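Local coordinates for phosphoprotein (Spring viremia of carp virus, PDB 7C5Z), which probably serves viral RNA replication as a chaperone for nucleoprotein and a polymerase cofactor, pairing into a dimer through the central domain described here, at residues Gly8-Gly12 with Phe13-Ile17; Pro41-Lys44 with Asn45-Ser48; Gly56-Gly59 with Asn60-Tyr64. All coordinates share one frame; numbering follows the deposited sequence.

Contact 1: residues Gly8-Gly12 with Phe13-Ile17; sequences GIDLG and FGPGI
Asp10 folds its carboxylate back over the backbone of Gly12-Gly14, and a single oxygen does the work. OD1 of Asp10 accepts from Gly12 N at 2.8 Å, the bond that defines an Asx turn, and from Gly14 N at 3.0 Å. The two N-H groups reach it from opposite faces of the carboxylate plane, the second standing 44° out of it. The first torsion of Asp10 explains the reach: at -165° CG swings beside the carbonyl carbon and in over the turn. Alongside, Gly16 N donates to Ile9 O at 2.9 Å from above the carbonyl plane. Pro15 CB rests 3.7 Å from Gly8 O. The return limb ends in a type II turn from Gly14 to Ile17, bonded from Ile17 N to Gly14 O. Phe13 is turned the other way. With chi1 at -42° its CG lies beside its own backbone N, which lays one ring face against Gly12 CA and brings ring atom CE2 to 4.0 Å from Leu11 CB. A water fills the inside of the loop: it accepts from Leu11 N at 2.8 Å and from Phe13 N at 3.1 Å, and sits 2.7 Å from Ile17 O, with Gly14 O equally near. Leu11 is buried, packing on Val18, Leu36 and Val39 and on Leu46 of the second subunit, while Ile9 meets Tyr43 of that subunit and Lys49 NZ of the second subunit bonds to Gly16 O. Two amide N-H groups converging on OD1 probably favour the ionised form of Asp10, and with the inner water they give a glycine-rich segment lacking helix or strand a defined shape where the loop meets the second subunit.

Contact 2: residues Pro41-Lys44 with Asn45-Ser48; sequences PNYK and NLIS
Asn45 sits one turn after Pro41 at the start of helix 41-62, the long helix that pairs with its counterpart in the dimer. Its backbone N donates to Pro41 O at 2.9 Å, the first of four regular alpha-helical bonds that run on to Ser48 N and Lys44 O. From there the side chain doubles back along the same carbonyl. CB lies 3.5 Å from Pro41 O, and CG, set beside the backbone N by a chi1 of -71°, comes to 3.3 Å of that oxygen. At the tip the branches part: ND2 is also near Pro41 O, but at an angle too poor for a hydrogen bond, whereas OD1 turns to a water 3.2 Å away. The same water accepts from Lys44 NZ at 3.0 Å, so it bridges the two neighbouring side chains. Lys44 reaches it because its chain bends at its last two torsions, and NZ has a further partner in Gly73 O. The side turned to the second subunit is mostly apolar. Tyr43 and Leu46 run alongside each other in one direction, with Leu46 CD2 at the ring edge, 4.0 Å from Tyr43 CD1. Here Tyr43 stacks on Tyr43, Ile47 packs on Ile47 and Leu46 on Val18 of the second subunit, while the hydroxyl of Tyr43 bonds to its Asp40 N. Ser48 OG, by contrast, is tied to Asp70 of its own chain. On the dimer-facing side, Ile47 CG1 lies 3.3 Å from Tyr43 O, the carbonyl that also accepts from Ile47 N.

Contact 3: residues Gly56-Gly59 with Asn60-Tyr64; sequences GQIG and NKYGY
Ile58 and Tyr62, one turn apart at the C-terminal end of helix 41-62, cross obliquely. The CG2 branch of Ile58 touches the ring at CD2 of Tyr62, 3.7 Å away, and reaches on toward CE2. The ring leans over the preceding turn because chi1 of Tyr62, -64°, places CG beside its own backbone N, and this brings CD2 to 3.6 Å from Ile58 O as well. That carbonyl is already taken: Tyr62 N donates to it at 3.0 Å, nearly in line with the C=O bond. On one face the ring carries Lys61, whose CG stands 3.9 Å above the plane, nearer the ring's margin than its centre, before the extended chain runs on and bends only at its last torsion. Asn60 is oriented quite differently, folded back along the helix with CG 3.2 Å from Gly56 O, the acceptor of its own backbone N. Past Tyr62 the helix stops. Gly63 turns off with a phi of 84°, and Gly59 O then accepts twice, from Gly63 N at 2.9 Å and from Tyr64 N, the latter in the carbonyl plane on a lone pair. This winds the chain so closely that Tyr64 O comes within 3.1 Å of Gly59 CA. The helix end leans on the sheet of the second subunit: Ile58 and Tyr62 pack on its Leu80, Tyr62 OH bonds to its Pro81 O, and Lys61 NZ to its His82 and Thr29. Tyr62 and Tyr64 each stack on the other tyrosine of the partner chain. Gln57 packs on Val22 of the second subunit, which with Thr29 and Leu80 sets strands 21-25, 28-33 and 76-81 of that subunit beside this end of the helix.

How the contacts relate
From the N terminus the chain first meets contact 1, a tight loop ahead of strand 21-25. It then runs through the hairpin of strands 21-25 and 28-33 before contact 2 opens helix 41-62, whose far end is contact 3, leading on to strand 67-70. The three follow in series, without nesting or crossing. Contacts 2 and 3 share the helix, their centres about 22 Å apart, while contacts 1 and 3 lie on opposite sides of the chain's centre. All three touch the second subunit: contact 1 meets its helix, contact 2 meets both its helix and its N-terminal loop, and contact 3 meets its sheet and the C-terminal end of its helix.

Contact 1: residues Gly8-Gly12 with Phe13-Ile17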
loop_
_atom_site.group_PDB
_atom_site.type_symbol
_atom_site.label_atom_id
_atom_site.label_comp_id
_atom_site.label_asym_id
_atom_site.label_seq_id
_atom_site.Cartn_x
_atom_site.Cartn_y
_atom_site.Cartn_z
ATOM N N GLY A 8 5.144 0.837 17.723
ATOM C CA GLY A 8 5.465 0.529 16.342
ATOM C C GLY A 8 5.910 -0.900 16.097
ATOM O O GLY A 8 6.776 -1.422 16.808
ATOM N N ILE A 9 5.326 -1.540 15.081
ATOM C CA ILE A 9 5.714 -2.897 14.716
ATOM C C ILE A 9 7.106 -2.876 14.096
ATOM O O ILE A 9 7.401 -2.049 13.222
ATOM C CB ILE A 9 4.683 -3.502 13.752
ATOM C CG1 ILE A 9 3.346 -3.706 14.466
ATOM C CG2 ILE A 9 5.183 -4.814 13.180
ATOM C CD1 ILE A 9 2.185 -3.707 13.533
ATOM N N ASP A 10 7.967 -3.791 14.538
ATOM C CA ASP A 10 9.329 -3.898 14.021
ATOM C C ASP A 10 9.385 -5.075 13.050
ATOM O O ASP A 10 9.213 -6.232 13.450
ATOM C CB ASP A 10 10.334 -4.064 15.159
ATOM C CG ASP A 10 11.783 -3.829 14.721
ATOM O OD1 ASP A 10 12.085 -3.854 13.505
ATOM O OD2 ASP A 10 12.635 -3.613 15.611
ATOM N N LEU A 11 9.618 -4.771 11.777
ATOM C CA LEU A 11 9.803 -5.769 10.730
ATOM C C LEU A 11 11.260 -6.146 10.532
ATOM O O LEU A 11 11.571 -6.889 9.598
ATOM C CB LEU A 11 9.247 -5.249 9.404
ATOM C CG LEU A 11 7.843 -4.654 9.415
ATOM C CD1 LEU A 11 7.495 -4.122 8.034
ATOM C CD2 LEU A 11 6.854 -5.712 9.856
ATOM N N GLY A 12 12.156 -5.628 11.364
ATOM C CA GLY A 12 13.582 -5.852 11.202
ATOM C C GLY A 12 14.381 -4.602 10.916
ATOM O O GLY A 12 15.615 -4.683 10.826
ATOM N N PHE A 13 13.744 -3.438 10.788
ATOM C CA PHE A 13 14.434 -2.200 10.447
ATOM C C PHE A 13 14.309 -1.152 11.541
ATOM O O PHE A 13 14.752 -0.013 11.349
ATOM C CB PHE A 13 13.899 -1.642 9.125
ATOM C CG PHE A 13 13.673 -2.695 8.076
ATOM C CD1 PHE A 13 14.743 -3.210 7.360
ATOM C CD2 PHE A 13 12.398 -3.180 7.821
ATOM C CE1 PHE A 13 14.551 -4.186 6.400
ATOM C CE2 PHE A 13 12.195 -4.163 6.860
ATOM C CZ PHE A 13 13.274 -4.663 6.149
ATOM N N GLY A 14 13.716 -1.503 12.673
ATOM C CA GLY A 14 13.413 -0.551 13.714
ATOM C C GLY A 14 11.915 -0.375 13.865
ATOM O O GLY A 14 11.148 -0.562 12.913
ATOM N N PRO A 15 11.466 -0.013 15.065
ATOM C CA PRO A 15 10.019 0.089 15.309
ATOM C C PRO A 15 9.361 1.099 14.378
ATOM O O PRO A 15 9.822 2.233 14.235
ATOM C CB PRO A 15 9.934 0.529 16.777
ATOM C CG PRO A 15 11.251 0.126 17.376
ATOM C CD PRO A 15 12.257 0.284 16.273
ATOM N N GLY A 16 8.286 0.663 13.720
ATOM C CA GLY A 16 7.500 1.509 12.846
ATOM C C GLY A 16 8.076 1.769 11.465
ATOM O O GLY A 16 7.465 2.518 10.695
ATOM N N ILE A 17 9.212 1.181 11.116
ATOM C CA ILE A 17 9.874 1.471 9.846
ATOM C C ILE A 17 9.562 0.372 8.838
ATOM O O ILE A 17 9.576 -0.821 9.166
ATOM C CB ILE A 17 11.395 1.629 10.034
ATOM C CG1 ILE A 17 11.687 2.849 10.911
ATOM C CG2 ILE A 17 12.107 1.761 8.683
ATOM C CD1 ILE A 17 13.156 3.092 11.130
HETATM O O HOH W 1 10.882 -2.369 10.916
#

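Contact 2: residues Pro41-Lys44 with Asn45-Ser48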
loop_
_atom_site.group_PDB
_atom_site.type_symbol
_atom_site.label_atom_id
_atom_site.label_comp_id
_atom_site.label_asym_id
_atom_site.label_seq_id
_atom_site.Cartn_x
_atom_site.Cartn_y
_atom_site.Cartn_z
ATOM N N PRO A 41 -1.891 -12.157 10.705
ATOM C CA PRO A 41 -2.213 -12.539 9.317
ATOM C C PRO A 41 -3.476 -11.885 8.797
ATOM O O PRO A 41 -3.597 -11.672 7.583
ATOM C CB PRO A 41 -2.346 -14.067 9.397
ATOM C CG PRO A 41 -2.657 -14.345 10.829
ATOM C CD PRO A 41 -1.913 -13.311 11.620
ATOM N N ASN A 42 -4.424 -11.547 9.673
ATOM C CA ASN A 42 -5.594 -10.793 9.240
ATOM C C ASN A 42 -5.192 -9.435 8.679
ATOM O O ASN A 42 -5.741 -8.985 7.667
ATOM C CB ASN A 42 -6.562 -10.619 10.407
ATOM C CG ASN A 42 -7.052 -11.942 10.947
ATOM O OD1 ASN A 42 -6.707 -12.344 12.063
ATOM N ND2 ASN A 42 -7.855 -12.633 10.155
ATOM N N TYR A 43 -4.230 -8.771 9.309
ATOM C CA TYR A 43 -3.781 -7.491 8.779
ATOM C C TYR A 43 -2.834 -7.652 7.598
ATOM O O TYR A 43 -2.829 -6.800 6.704
ATOM C CB TYR A 43 -3.131 -6.668 9.884
ATOM C CG TYR A 43 -4.168 -6.003 10.745
ATOM C CD1 TYR A 43 -5.038 -5.067 10.207
ATOM C CD2 TYR A 43 -4.307 -6.333 12.094
ATOM C CE1 TYR A 43 -5.997 -4.458 10.984
ATOM C CE2 TYR A 43 -5.272 -5.732 12.882
ATOM C CZ TYR A 43 -6.119 -4.797 12.330
ATOM O OH TYR A 43 -7.077 -4.209 13.125
ATOM N N LYS A 44 -2.026 -8.710 7.570
ATOM C CA LYS A 44 -1.216 -8.949 6.382
ATOM C C LYS A 44 -2.096 -9.122 5.151
ATOM O O LYS A 44 -1.800 -8.557 4.086
ATOM C CB LYS A 44 -0.307 -10.160 6.587
ATOM C CG LYS A 44 0.782 -10.267 5.527
ATOM C CD LYS A 44 1.928 -11.150 5.981
ATOM C CE LYS A 44 1.508 -12.607 6.050
ATOM N NZ LYS A 44 1.446 -13.254 4.709
ATOM N N ASN A 45 -3.191 -9.876 5.281
ATOM C CA ASN A 45 -4.102 -10.061 4.155
ATOM C C ASN A 45 -4.778 -8.749 3.753
ATOM O O ASN A 45 -4.970 -8.488 2.555
ATOM C CB ASN A 45 -5.148 -11.125 4.493
ATOM C CG ASN A 45 -4.563 -12.527 4.554
ATOM O OD1 ASN A 45 -3.510 -12.808 3.972
ATOM N ND2 ASN A 45 -5.249 -13.421 5.266
ATOM N N LEU A 46 -5.143 -7.912 4.727
ATOM C CA LEU A 46 -5.725 -6.612 4.410
ATOM C C LEU A 46 -4.725 -5.749 3.658
ATOM O O LEU A 46 -5.058 -5.144 2.630
ATOM C CB LEU A 46 -6.182 -5.906 5.689
ATOM C CG LEU A 46 -6.657 -4.466 5.510
ATOM C CD1 LEU A 46 -7.873 -4.382 4.596
ATOM C CD2 LEU A 46 -6.985 -3.852 6.877
ATOM N N ILE A 47 -3.485 -5.712 4.134
ATOM C CA ILE A 47 -2.457 -4.916 3.468
ATOM C C ILE A 47 -2.237 -5.407 2.044
ATOM O O ILE A 47 -2.114 -4.605 1.110
ATOM C CB ILE A 47 -1.162 -4.936 4.298
ATOM C CG1 ILE A 47 -1.358 -4.114 5.573
ATOM C CG2 ILE A 47 0.031 -4.410 3.485
ATOM C CD1 ILE A 47 -0.234 -4.303 6.592
ATOM N N SER A 48 -2.201 -6.728 1.850
ATOM C CA SER A 48 -2.029 -7.277 0.517
ATOM C C SER A 48 -3.165 -6.841 -0.401
ATOM O O SER A 48 -2.919 -6.441 -1.547
ATOM C CB SER A 48 -1.931 -8.802 0.600
ATOM O OG SER A 48 -1.763 -9.383 -0.689
HETATM O O HOH W 2 -0.554 -12.135 2.830
#

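Contact 3: residues Gly56-Gly59 with Asn60-Tyr64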
loop_
_atom_site.group_PDB
_atom_site.type_symbol
_atom_site.label_atom_id
_atom_site.label_comp_id
_atom_site.label_asym_id
_atom_site.label_seq_id
_atom_site.Cartn_x
_atom_site.Cartn_y
_atom_site.Cartn_z
ATOM N N GLY A 56 -3.424 -1.624 -8.915
ATOM C CA GLY A 56 -4.347 -1.713 -10.036
ATOM C C GLY A 56 -4.786 -0.344 -10.528
ATOM O O GLY A 56 -4.830 -0.092 -11.737
ATOM N N GLN A 57 -5.091 0.560 -9.601
ATOM C CA GLN A 57 -5.474 1.917 -9.969
ATOM C C GLN A 57 -4.312 2.653 -10.605
ATOM O O GLN A 57 -4.486 3.361 -11.601
ATOM C CB GLN A 57 -5.965 2.673 -8.734
ATOM C CG GLN A 57 -7.221 2.090 -8.122
ATOM C CD GLN A 57 -8.448 2.306 -8.984
ATOM O OE1 GLN A 57 -8.468 3.178 -9.860
ATOM N NE2 GLN A 57 -9.479 1.507 -8.740
ATOM N N ILE A 58 -3.111 2.489 -10.048
ATOM C CA ILE A 58 -1.945 3.187 -10.578
ATOM C C ILE A 58 -1.567 2.639 -11.949
ATOM O O ILE A 58 -1.286 3.399 -12.884
ATOM C CB ILE A 58 -0.770 3.090 -9.586
ATOM C CG1 ILE A 58 -1.073 3.889 -8.317
ATOM C CG2 ILE A 58 0.554 3.516 -10.274
ATOM C CD1 ILE A 58 -0.069 3.668 -7.159
ATOM N N GLY A 59 -1.537 1.312 -12.092
ATOM C CA GLY A 59 -1.184 0.728 -13.379
ATOM C C GLY A 59 -2.190 1.069 -14.464
ATOM O O GLY A 59 -1.819 1.294 -15.622
ATOM N N ASN A 60 -3.473 1.130 -14.100
ATOM C CA ASN A 60 -4.496 1.531 -15.069
ATOM C C ASN A 60 -4.283 2.967 -15.525
ATOM O O ASN A 60 -4.369 3.270 -16.724
ATOM C CB ASN A 60 -5.892 1.394 -14.462
ATOM C CG ASN A 60 -6.414 -0.029 -14.478
ATOM O OD1 ASN A 60 -5.765 -0.943 -14.973
ATOM N ND2 ASN A 60 -7.613 -0.216 -13.931
ATOM N N LYS A 61 -4.016 3.870 -14.583
ATOM C CA LYS A 61 -3.890 5.281 -14.930
ATOM C C LYS A 61 -2.666 5.531 -15.796
ATOM O O LYS A 61 -2.747 6.224 -16.814
ATOM C CB LYS A 61 -3.823 6.142 -13.674
ATOM C CG LYS A 61 -3.748 7.631 -13.978
ATOM C CD LYS A 61 -3.738 8.437 -12.690
ATOM C CE LYS A 61 -3.656 9.939 -12.954
ATOM N NZ LYS A 61 -4.864 10.415 -13.696
ATOM N N TYR A 62 -1.518 4.980 -15.410
ATOM C CA TYR A 62 -0.261 5.334 -16.054
ATOM C C TYR A 62 0.152 4.362 -17.155
ATOM O O TYR A 62 1.122 4.641 -17.874
ATOM C CB TYR A 62 0.835 5.446 -14.993
ATOM C CG TYR A 62 0.603 6.559 -13.985
ATOM C CD1 TYR A 62 0.218 7.836 -14.391
ATOM C CD2 TYR A 62 0.774 6.340 -12.622
ATOM C CE1 TYR A 62 0.018 8.854 -13.469
ATOM C CE2 TYR A 62 0.577 7.354 -11.694
ATOM C CZ TYR A 62 0.189 8.610 -12.116
ATOM O OH TYR A 62 0.012 9.609 -11.191
ATOM N N GLY A 63 -0.545 3.240 -17.302
ATOM C CA GLY A 63 -0.311 2.330 -18.407
ATOM C C GLY A 63 0.821 1.341 -18.224
ATOM O O GLY A 63 1.545 1.049 -19.187
ATOM N N TYR A 64 0.983 0.799 -17.012
ATOM C CA TYR A 64 1.966 -0.229 -16.709
ATOM C C TYR A 64 1.267 -1.401 -16.040
ATOM O O TYR A 64 0.369 -1.197 -15.215
ATOM C CB TYR A 64 3.057 0.305 -15.769
ATOM C CG TYR A 64 3.943 1.325 -16.426
ATOM C CD1 TYR A 64 5.041 0.930 -17.178
ATOM C CD2 TYR A 64 3.668 2.681 -16.314
ATOM C CE1 TYR A 64 5.854 1.863 -17.802
ATOM C CE2 TYR A 64 4.476 3.625 -16.945
ATOM C CZ TYR A 64 5.565 3.203 -17.673
ATOM O OH TYR A 64 6.369 4.134 -18.287
#